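Local atomic coordinates of protection of telomeres protein 1 (Schizosaccharomyces pombe, PDB entry 7CUI), a protein that binds single-stranded telomeric DNA with the consensus GGTTAC, protects the 3' overhang of telomeres and regulates telomerase and telomere length. Residues Y78-A83 against S101-L106; P95-D100 against Q188-G193; S64-A69 against Q122-L127. All coordinates share one frame; numbering follows the deposited sequence.

Overall arrangement
This chain is the C-terminal part of the protein, and its curled sheet has the strand order of an OB fold. From the N terminus, strand 49-73 supplies 64-69, strand 77-87 supplies 78-83, and strand 93-99 supplies 95-100 before helix 100-107 begins. Contact 1 folds that helix back on strand 77-87 and closes the shortest loop. It is nested inside contact 3, where 64-69 meets helix 121-135. Contact 2 closes the longest loop, joining strand 93-99 to the late strand 190-198, and crosses both others along the chain. Contact 1 touches each of the other two; contacts 2 and 3 have centres about 20 Å apart.

Contact 1. Residues Y78-A83 against S101-L106; sequences YVWMFA and SDAAEL
Ala103 of helix 100-107 sets its methyl group between Trp80 and Phe82, two residues on the same side of strand 77-87. Ala103 CB lies 3.3 Å from Trp80 CB and 3.8 Å from Trp80 CG, so the helix rests on the root of the tryptophan rather than on its outer ring. Chi1 of Trp80 (-65°) puts CG anti to the carbonyl carbon. Its CD1 lies 3.8 Å from Ala104 N and 4.1 Å from Ala104 CB, beside the next helical residue. The ring end of Phe82 completes the seat of the methyl group, with CE1 3.9 Å from Ala103 CB. Here CG stands between the backbone N and the carbonyl carbon (chi1 55°), and the ring reaches the helix although the CB itself does not head for it. One turn along, Leu106 CD2 meets the Phe82 ring at its edge, near the ring plane, 4.2 Å from CE2. The side-chain contacts are all apolar and the main residues are buried. Strand and helix run at 76° to each other, with their axes 7.6 Å apart at closest, a distance suited to the small alanines. Ile112, Pro114 and Leu117 also pack on Trp80, while Phe68 stacks on Phe82. Met81, present as selenomethionine, points away from the helix and packs on a chain of another protein. A helix that follows the third barrel strand and packs across one end of the barrel is characteristic of the OB fold.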
loop_
_atom_site.group_PDB
_atom_site.type_symbol
_atom_site.label_atom_id
_atom_site.label_comp_id
_atom_site.label_asym_id
_atom_site.label_seq_id
_atom_site.Cartn_x
_atom_site.Cartn_y
_atom_site.Cartn_z
ATOM N N TYR A 78 -17.510 4.140 -5.179
ATOM C CA TYR A 78 -16.395 3.272 -4.835
ATOM C C TYR A 78 -15.194 4.097 -4.370
ATOM O O TYR A 78 -15.083 5.284 -4.676
ATOM C CB TYR A 78 -16.030 2.387 -6.031
ATOM C CG TYR A 78 -17.037 1.321 -6.387
ATOM C CD1 TYR A 78 -18.209 1.631 -7.060
ATOM C CD2 TYR A 78 -16.806 -0.011 -6.071
ATOM C CE1 TYR A 78 -19.134 0.654 -7.392
ATOM C CE2 TYR A 78 -17.720 -1.001 -6.394
ATOM C CZ TYR A 78 -18.888 -0.668 -7.060
ATOM O OH TYR A 78 -19.783 -1.646 -7.388
ATOM N N VAL A 79 -14.291 3.451 -3.623
ATOM C CA VAL A 79 -13.038 4.068 -3.211
ATOM C C VAL A 79 -11.908 3.061 -3.381
ATOM O O VAL A 79 -12.134 1.853 -3.293
ATOM C CB VAL A 79 -13.064 4.611 -1.766
ATOM C CG1 VAL A 79 -13.949 5.841 -1.626
ATOM C CG2 VAL A 79 -13.412 3.539 -0.740
ATOM N N TRP A 80 -10.700 3.593 -3.613
ATOM C CA TRP A 80 -9.492 2.788 -3.654
ATOM C C TRP A 80 -9.219 2.227 -2.266
ATOM O O TRP A 80 -9.261 2.955 -1.277
ATOM C CB TRP A 80 -8.285 3.614 -4.115
ATOM C CG TRP A 80 -8.344 4.127 -5.521
ATOM C CD1 TRP A 80 -8.257 5.431 -5.916
ATOM C CD2 TRP A 80 -8.480 3.351 -6.725
ATOM N NE1 TRP A 80 -8.342 5.522 -7.280
ATOM C CE2 TRP A 80 -8.481 4.263 -7.803
ATOM C CE3 TRP A 80 -8.610 1.983 -6.999
ATOM C CZ2 TRP A 80 -8.591 3.847 -9.131
ATOM C CZ3 TRP A 80 -8.730 1.573 -8.309
ATOM C CH2 TRP A 80 -8.721 2.494 -9.358
HETATM N N MSE A 81 -8.927 0.927 -2.213
HETATM C CA MSE A 81 -8.421 0.317 -0.998
HETATM C C MSE A 81 -7.663 -0.963 -1.338
HETATM O O MSE A 81 -8.243 -1.943 -1.799
HETATM C CB MSE A 81 -9.552 0.072 0.005
HETATM C CG MSE A 81 -9.048 -0.442 1.325
HETATM SE SE MSE A 81 -10.521 -1.143 2.396
HETATM C CE MSE A 81 -11.115 -2.877 1.682
ATOM N N PHE A 82 -6.348 -0.920 -1.109
ATOM C CA PHE A 82 -5.474 -2.067 -1.294
ATOM C C PHE A 82 -4.241 -1.892 -0.413
ATOM O O PHE A 82 -4.000 -0.807 0.115
ATOM C CB PHE A 82 -5.117 -2.255 -2.774
ATOM C CG PHE A 82 -4.514 -1.048 -3.451
ATOM C CD1 PHE A 82 -5.322 -0.120 -4.092
ATOM C CD2 PHE A 82 -3.138 -0.843 -3.463
ATOM C CE1 PHE A 82 -4.767 0.987 -4.722
ATOM C CE2 PHE A 82 -2.586 0.264 -4.095
ATOM C CZ PHE A 82 -3.402 1.177 -4.729
ATOM N N ALA A 83 -3.474 -2.974 -0.256
ATOM C CA ALA A 83 -2.285 -2.942 0.577
ATOM C C ALA A 83 -1.101 -3.539 -0.178
ATOM O O ALA A 83 -1.237 -4.551 -0.863
ATOM C CB ALA A 83 -2.542 -3.676 1.869
ATOM N N SER A 101 -7.765 8.971 -1.295
ATOM C CA SER A 101 -7.006 10.030 -1.949
ATOM C C SER A 101 -5.506 9.722 -2.016
ATOM O O SER A 101 -4.826 10.194 -2.927
ATOM C CB SER A 101 -7.270 11.374 -1.316
ATOM O OG SER A 101 -7.075 11.310 0.087
ATOM N N ASP A 102 -4.999 8.929 -1.063
ATOM C CA ASP A 102 -3.594 8.550 -1.061
ATOM C C ASP A 102 -3.324 7.542 -2.179
ATOM O O ASP A 102 -2.274 7.590 -2.820
ATOM C CB ASP A 102 -3.156 8.044 0.314
ATOM C CG ASP A 102 -3.025 9.139 1.363
ATOM O OD1 ASP A 102 -2.477 10.217 1.033
ATOM O OD2 ASP A 102 -3.470 8.910 2.511
ATOM N N ALA A 103 -4.287 6.640 -2.407
ATOM C CA ALA A 103 -4.207 5.666 -3.484
ATOM C C ALA A 103 -4.344 6.369 -4.832
ATOM O O ALA A 103 -3.680 5.988 -5.792
ATOM C CB ALA A 103 -5.251 4.596 -3.301
ATOM N N ALA A 104 -5.196 7.401 -4.887
ATOM C CA ALA A 104 -5.330 8.225 -6.080
ATOM C C ALA A 104 -4.017 8.952 -6.371
ATOM O O ALA A 104 -3.629 9.079 -7.530
ATOM C CB ALA A 104 -6.489 9.184 -5.942
ATOM N N GLU A 105 -3.347 9.418 -5.307
ATOM C CA GLU A 105 -2.053 10.077 -5.404
ATOM C C GLU A 105 -1.035 9.136 -6.054
ATOM O O GLU A 105 -0.340 9.529 -6.988
ATOM C CB GLU A 105 -1.597 10.544 -4.018
ATOM C CG GLU A 105 -0.214 11.171 -3.998
ATOM C CD GLU A 105 -0.178 12.671 -4.218
ATOM O OE1 GLU A 105 0.822 13.296 -3.812
ATOM O OE2 GLU A 105 -1.149 13.211 -4.788
ATOM N N LEU A 106 -0.963 7.894 -5.557
ATOM C CA LEU A 106 -0.043 6.895 -6.079
ATOM C C LEU A 106 -0.365 6.614 -7.547
ATOM O O LEU A 106 0.524 6.708 -8.392
ATOM C CB LEU A 106 -0.125 5.627 -5.224
ATOM C CG LEU A 106 0.841 4.503 -5.599
ATOM C CD1 LEU A 106 2.234 4.761 -5.037
ATOM C CD2 LEU A 106 0.320 3.156 -5.120
#

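Contact 2. Residues P95-D100 against Q188-G193; sequences PVIFFD and QKRWRG
Chi1 of -72° sets Phe98 CG anti to its carbonyl carbon, and one face of the ring meets Gly193 CA; chi1 of -177° sets Phe99 CG anti to the backbone N, on the side of the sheet where Arg192 lies. These alternating side chains belong to the parallel pairing of strands 93-99 and 190-198, the join between third and fifth strands that closes an OB-fold barrel. Two backbone bonds grip Ile97 from both sides of Arg192: Ile97 N donates to Trp191 O over 2.9 Å in a nearly straight bond, and Gly193 N donates to Ile97 O, also 2.9 Å but more bent. On the side of Val96, Phe98 and Trp191, the absence of a side chain at Gly193 lets its CA settle over the Phe98 ring face in a CH-pi contact, 4.1 Å from the centroid. Val96 CG1 comes in beside it, 3.4 Å from Gly193 N. On the other side, Ile97 CD1 touches Arg190 CG at 3.8 Å, the two side chains crossing at a slant. Arg192, bent at chi2 and chi3, folds past Ile97 toward Phe99. Its guanidinium is held by partners beyond the two strands: NH1 forms a salt bridge with Asp102, and NE bonds to the backbone of a chain of another protein. An acidic side chain of another protein's chain likewise pairs with Arg190 NH2. This flank of the barrel therefore takes part in a protein-protein interface. The Phe99 ring is turned 70° from the Arg192 guanidinium plane and places CD2 over one face of that group, offset toward its rim and 3.9 Å from NH2.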
loop_
_atom_site.group_PDB
_atom_site.type_symbol
_atom_site.label_atom_id
_atom_site.label_comp_id
_atom_site.label_asym_id
_atom_site.label_seq_id
_atom_site.Cartn_x
_atom_site.Cartn_y
_atom_site.Cartn_z
ATOM N N PRO A 95 2.980 -4.137 5.955
ATOM C CA PRO A 95 1.801 -3.907 5.123
ATOM C C PRO A 95 1.432 -2.426 5.137
ATOM O O PRO A 95 1.118 -1.864 6.183
ATOM C CB PRO A 95 0.727 -4.777 5.792
ATOM C CG PRO A 95 1.119 -4.797 7.259
ATOM C CD PRO A 95 2.624 -4.619 7.301
ATOM N N VAL A 96 1.500 -1.811 3.957
ATOM C CA VAL A 96 1.240 -0.395 3.768
ATOM C C VAL A 96 -0.070 -0.259 2.989
ATOM O O VAL A 96 -0.195 -0.747 1.863
ATOM C CB VAL A 96 2.418 0.281 3.035
ATOM C CG1 VAL A 96 2.141 1.743 2.721
ATOM C CG2 VAL A 96 3.734 0.124 3.788
ATOM N N ILE A 97 -1.053 0.398 3.611
ATOM C CA ILE A 97 -2.379 0.539 3.033
ATOM C C ILE A 97 -2.426 1.803 2.178
ATOM O O ILE A 97 -2.043 2.881 2.633
ATOM C CB ILE A 97 -3.455 0.571 4.137
ATOM C CG1 ILE A 97 -3.529 -0.749 4.906
ATOM C CG2 ILE A 97 -4.811 0.958 3.564
ATOM C CD1 ILE A 97 -4.254 -0.644 6.234
ATOM N N PHE A 98 -2.914 1.651 0.941
ATOM C CA PHE A 98 -3.279 2.779 0.103
ATOM C C PHE A 98 -4.801 2.863 0.013
ATOM O O PHE A 98 -5.457 1.956 -0.499
ATOM C CB PHE A 98 -2.600 2.695 -1.267
ATOM C CG PHE A 98 -1.120 2.969 -1.209
ATOM C CD1 PHE A 98 -0.223 1.943 -0.942
ATOM C CD2 PHE A 98 -0.622 4.257 -1.374
ATOM C CE1 PHE A 98 1.138 2.199 -0.860
ATOM C CE2 PHE A 98 0.742 4.510 -1.295
ATOM C CZ PHE A 98 1.619 3.478 -1.041
ATOM N N PHE A 99 -5.338 3.973 0.518
ATOM C CA PHE A 99 -6.766 4.197 0.643
ATOM C C PHE A 99 -7.109 5.544 0.012
ATOM O O PHE A 99 -6.346 6.506 0.140
ATOM C CB PHE A 99 -7.147 4.150 2.126
ATOM C CG PHE A 99 -8.616 4.303 2.423
ATOM C CD1 PHE A 99 -9.521 3.324 2.040
ATOM C CD2 PHE A 99 -9.100 5.419 3.093
ATOM C CE1 PHE A 99 -10.878 3.461 2.306
ATOM C CE2 PHE A 99 -10.458 5.556 3.358
ATOM C CZ PHE A 99 -11.344 4.575 2.968
ATOM N N ASP A 100 -8.238 5.576 -0.708
ATOM C CA ASP A 100 -8.898 6.803 -1.134
ATOM C C ASP A 100 -7.909 7.748 -1.824
ATOM O O ASP A 100 -7.280 7.371 -2.809
ATOM C CB ASP A 100 -9.688 7.430 0.020
ATOM C CG ASP A 100 -10.848 8.299 -0.433
ATOM O OD1 ASP A 100 -10.992 8.504 -1.661
ATOM O OD2 ASP A 100 -11.605 8.762 0.446
ATOM N N GLN A 188 -2.283 -3.670 16.734
ATOM C CA GLN A 188 -3.413 -2.775 16.537
ATOM C C GLN A 188 -3.000 -1.564 15.704
ATOM O O GLN A 188 -3.842 -0.744 15.347
ATOM C CB GLN A 188 -4.025 -2.356 17.876
ATOM C CG GLN A 188 -5.057 -3.340 18.416
ATOM C CD GLN A 188 -4.439 -4.497 19.163
ATOM O OE1 GLN A 188 -3.300 -4.430 19.612
ATOM N NE2 GLN A 188 -5.194 -5.573 19.306
ATOM N N LYS A 189 -1.706 -1.462 15.390
ATOM C CA LYS A 189 -1.227 -0.374 14.552
ATOM C C LYS A 189 -1.434 -0.725 13.081
ATOM O O LYS A 189 -1.347 -1.889 12.692
ATOM C CB LYS A 189 0.238 -0.050 14.864
ATOM C CG LYS A 189 0.474 0.665 16.188
ATOM C CD LYS A 189 1.926 1.026 16.420
ATOM C CE LYS A 189 2.135 2.106 17.462
ATOM N NZ LYS A 189 1.789 3.454 16.952
ATOM N N ARG A 190 -1.727 0.308 12.282
ATOM C CA ARG A 190 -1.812 0.222 10.833
ATOM C C ARG A 190 -0.877 1.266 10.226
ATOM O O ARG A 190 -0.589 2.283 10.855
ATOM C CB ARG A 190 -3.251 0.485 10.370
ATOM C CG ARG A 190 -4.077 -0.755 10.052
ATOM C CD ARG A 190 -3.940 -1.878 11.059
ATOM N NE ARG A 190 -4.915 -2.945 10.904
ATOM C CZ ARG A 190 -5.049 -3.961 11.748
ATOM N NH1 ARG A 190 -4.266 -4.051 12.810
ATOM N NH2 ARG A 190 -5.971 -4.883 11.529
ATOM N N TRP A 191 -0.412 1.004 8.999
ATOM C CA TRP A 191 0.396 1.956 8.253
ATOM C C TRP A 191 -0.297 2.318 6.946
ATOM O O TRP A 191 -0.858 1.455 6.273
ATOM C CB TRP A 191 1.794 1.398 7.981
ATOM C CG TRP A 191 2.586 1.178 9.228
ATOM C CD1 TRP A 191 3.480 2.036 9.801
ATOM C CD2 TRP A 191 2.532 0.019 10.076
ATOM N NE1 TRP A 191 3.990 1.486 10.945
ATOM C CE2 TRP A 191 3.431 0.249 11.140
ATOM C CE3 TRP A 191 1.818 -1.185 10.041
ATOM C CZ2 TRP A 191 3.632 -0.687 12.154
ATOM C CZ3 TRP A 191 2.016 -2.108 11.045
ATOM C CH2 TRP A 191 2.914 -1.861 12.086
ATOM N N ARG A 192 -0.206 3.599 6.580
ATOM C CA ARG A 192 -0.867 4.116 5.396
ATOM C C ARG A 192 0.131 4.889 4.538
ATOM O O ARG A 192 0.756 5.835 5.012
ATOM C CB ARG A 192 -2.039 5.003 5.818
ATOM C CG ARG A 192 -3.387 4.302 5.771
ATOM C CD ARG A 192 -4.260 4.978 4.739
ATOM N NE ARG A 192 -5.334 5.733 5.362
ATOM C CZ ARG A 192 -5.834 6.878 4.907
ATOM N NH1 ARG A 192 -5.335 7.448 3.824
ATOM N NH2 ARG A 192 -6.828 7.457 5.554
ATOM N N GLY A 193 0.262 4.483 3.270
ATOM C CA GLY A 193 1.102 5.198 2.323
ATOM C C GLY A 193 0.527 6.574 2.000
ATOM O O GLY A 193 -0.686 6.770 2.081
#

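Contact 3. Residues S64-A69 against Q122-L127; sequences SLTQFA and QMTLQL
Leu127 CD1 rests against Leu65 and Phe68. It stands 4.0 Å from Phe68 CD2 and 4.1 Å from Phe68 CB, approaching the ring at a slant, and 4.4 Å from Leu65 CB. One turn earlier in helix 121-135, Thr124 CG2 meets the same Leu65 CB, at 4.3 Å. Side-chain carbons thus carry the contact, at distances of ordinary van der Waals packing. Where the hydroxyls of Thr66 and Thr124 come nearest, their OG1 atoms remain 4.3 Å apart, too far to bond. Thr124 OG1 is instead engaged by the chain just before its helix. Chi1 of -60° holds it beside the backbone N, from where it bonds to His120 O, with Leu117 O as a weak second partner; this fixes the rotation that leaves CG2 for Leu65. The shape of the other segment comes from a short 3-10 turn at 65-66. Its two backbone bonds, Gln67 N to Ser64 O and Phe68 N to Leu65 O (3.1 Å), bring residues 65 and 68 round to the same side. Leu65 CD2 lies over one face of the Phe68 ring, toward the rim. Further along helix 121-135, Leu131 and Trp135 pack on Phe68, while Lys128 and Trp135 pack on Leu65. Phe68 is also tied to the neighbouring strand 77-87, by a backbone bond to Met81 and a ring stack with Phe82. The turn therefore interrupts strand 49-73 just where helix 121-135 passes alongside, and joins that helix to strand 49-73 and, through Phe68, to strand 77-87.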
loop_
_atom_site.group_PDB
_atom_site.type_symbol
_atom_site.label_atom_id
_atom_site.label_comp_id
_atom_site.label_asym_id
_atom_site.label_seq_id
_atom_site.Cartn_x
_atom_site.Cartn_y
_atom_site.Cartn_z
ATOM N N SER A 64 -6.912 -9.972 -6.698
ATOM C CA SER A 64 -7.485 -9.478 -7.943
ATOM C C SER A 64 -7.434 -7.962 -7.959
ATOM O O SER A 64 -7.933 -7.327 -7.033
ATOM C CB SER A 64 -8.905 -9.898 -8.132
ATOM O OG SER A 64 -8.994 -11.302 -8.134
ATOM N N LEU A 65 -6.889 -7.405 -9.045
ATOM C CA LEU A 65 -6.926 -5.970 -9.276
ATOM C C LEU A 65 -8.374 -5.534 -9.471
ATOM O O LEU A 65 -8.710 -4.360 -9.320
ATOM C CB LEU A 65 -6.074 -5.637 -10.503
ATOM C CG LEU A 65 -4.580 -5.914 -10.353
ATOM C CD1 LEU A 65 -3.785 -5.082 -11.344
ATOM C CD2 LEU A 65 -4.113 -5.607 -8.940
ATOM N N THR A 66 -9.224 -6.514 -9.777
ATOM C CA THR A 66 -10.653 -6.321 -9.953
ATOM C C THR A 66 -11.290 -5.863 -8.642
ATOM O O THR A 66 -12.383 -5.297 -8.644
ATOM C CB THR A 66 -11.228 -7.590 -10.580
ATOM O OG1 THR A 66 -11.326 -7.244 -11.960
ATOM C CG2 THR A 66 -12.564 -8.010 -10.019
ATOM N N GLN A 67 -10.580 -6.084 -7.529
ATOM C CA GLN A 67 -11.119 -5.799 -6.211
ATOM C C GLN A 67 -10.346 -4.651 -5.566
ATOM O O GLN A 67 -10.435 -4.445 -4.358
ATOM C CB GLN A 67 -11.112 -7.064 -5.348
ATOM C CG GLN A 67 -11.957 -8.196 -5.918
ATOM C CD GLN A 67 -12.059 -9.402 -5.013
ATOM O OE1 GLN A 67 -11.877 -10.538 -5.446
ATOM N NE2 GLN A 67 -12.373 -9.172 -3.748
ATOM N N PHE A 68 -9.608 -3.886 -6.382
ATOM C CA PHE A 68 -8.776 -2.807 -5.870
ATOM C C PHE A 68 -9.600 -1.572 -5.503
ATOM O O PHE A 68 -9.085 -0.666 -4.856
ATOM C CB PHE A 68 -7.644 -2.479 -6.845
ATOM C CG PHE A 68 -6.311 -3.087 -6.490
ATOM C CD1 PHE A 68 -6.220 -4.393 -6.018
ATOM C CD2 PHE A 68 -5.139 -2.354 -6.642
ATOM C CE1 PHE A 68 -4.988 -4.945 -5.696
ATOM C CE2 PHE A 68 -3.908 -2.909 -6.322
ATOM C CZ PHE A 68 -3.834 -4.203 -5.851
ATOM N N ALA A 69 -10.867 -1.517 -5.928
ATOM C CA ALA A 69 -11.782 -0.493 -5.445
ATOM C C ALA A 69 -12.977 -1.174 -4.790
ATOM O O ALA A 69 -13.493 -2.157 -5.321
ATOM C CB ALA A 69 -12.217 0.423 -6.567
ATOM N N GLN A 122 -11.070 -2.404 -19.438
ATOM C CA GLN A 122 -10.054 -1.542 -20.031
ATOM C C GLN A 122 -9.318 -0.769 -18.942
ATOM O O GLN A 122 -8.092 -0.683 -18.961
ATOM C CB GLN A 122 -10.636 -0.597 -21.088
ATOM C CG GLN A 122 -10.924 -1.264 -22.430
ATOM C CD GLN A 122 -9.896 -2.309 -22.796
ATOM O OE1 GLN A 122 -8.721 -2.009 -23.009
ATOM N NE2 GLN A 122 -10.332 -3.559 -22.853
HETATM N N MSE A 123 -10.086 -0.236 -17.987
HETATM C CA MSE A 123 -9.509 0.501 -16.881
HETATM C C MSE A 123 -8.687 -0.407 -15.969
HETATM O O MSE A 123 -7.681 0.031 -15.418
HETATM C CB MSE A 123 -10.586 1.211 -16.072
HETATM C CG MSE A 123 -10.009 2.359 -15.293
HETATM SE SE MSE A 123 -11.372 3.032 -14.092
HETATM C CE MSE A 123 -12.458 4.295 -15.138
ATOM N N THR A 124 -9.137 -1.654 -15.791
ATOM C CA THR A 124 -8.376 -2.634 -15.033
ATOM C C THR A 124 -7.008 -2.835 -15.687
ATOM O O THR A 124 -6.002 -2.819 -14.986
ATOM C CB THR A 124 -9.159 -3.941 -14.831
ATOM O OG1 THR A 124 -10.369 -3.673 -14.115
ATOM C CG2 THR A 124 -8.353 -5.006 -14.112
ATOM N N LEU A 125 -6.982 -2.992 -17.022
ATOM C CA LEU A 125 -5.745 -3.135 -17.780
ATOM C C LEU A 125 -4.855 -1.905 -17.587
ATOM O O LEU A 125 -3.640 -2.029 -17.457
ATOM C CB LEU A 125 -6.061 -3.375 -19.264
ATOM C CG LEU A 125 -5.899 -4.804 -19.798
ATOM C CD1 LEU A 125 -5.925 -5.854 -18.690
ATOM C CD2 LEU A 125 -6.960 -5.118 -20.847
ATOM N N GLN A 126 -5.471 -0.720 -17.531
ATOM C CA GLN A 126 -4.741 0.529 -17.374
ATOM C C GLN A 126 -4.119 0.609 -15.982
ATOM O O GLN A 126 -3.016 1.135 -15.828
ATOM C CB GLN A 126 -5.658 1.722 -17.638
ATOM C CG GLN A 126 -5.872 1.998 -19.117
ATOM C CD GLN A 126 -7.175 2.712 -19.388
ATOM O OE1 GLN A 126 -7.757 3.352 -18.514
ATOM N NE2 GLN A 126 -7.650 2.604 -20.618
ATOM N N LEU A 127 -4.841 0.094 -14.980
ATOM C CA LEU A 127 -4.378 0.023 -13.604
ATOM C C LEU A 127 -3.171 -0.913 -13.536
ATOM O O LEU A 127 -2.158 -0.562 -12.936
ATOM C CB LEU A 127 -5.526 -0.525 -12.749
ATOM C CG LEU A 127 -5.647 -0.082 -11.290
ATOM C CD1 LEU A 127 -5.967 -1.276 -10.414
ATOM C CD2 LEU A 127 -4.420 0.646 -10.770
#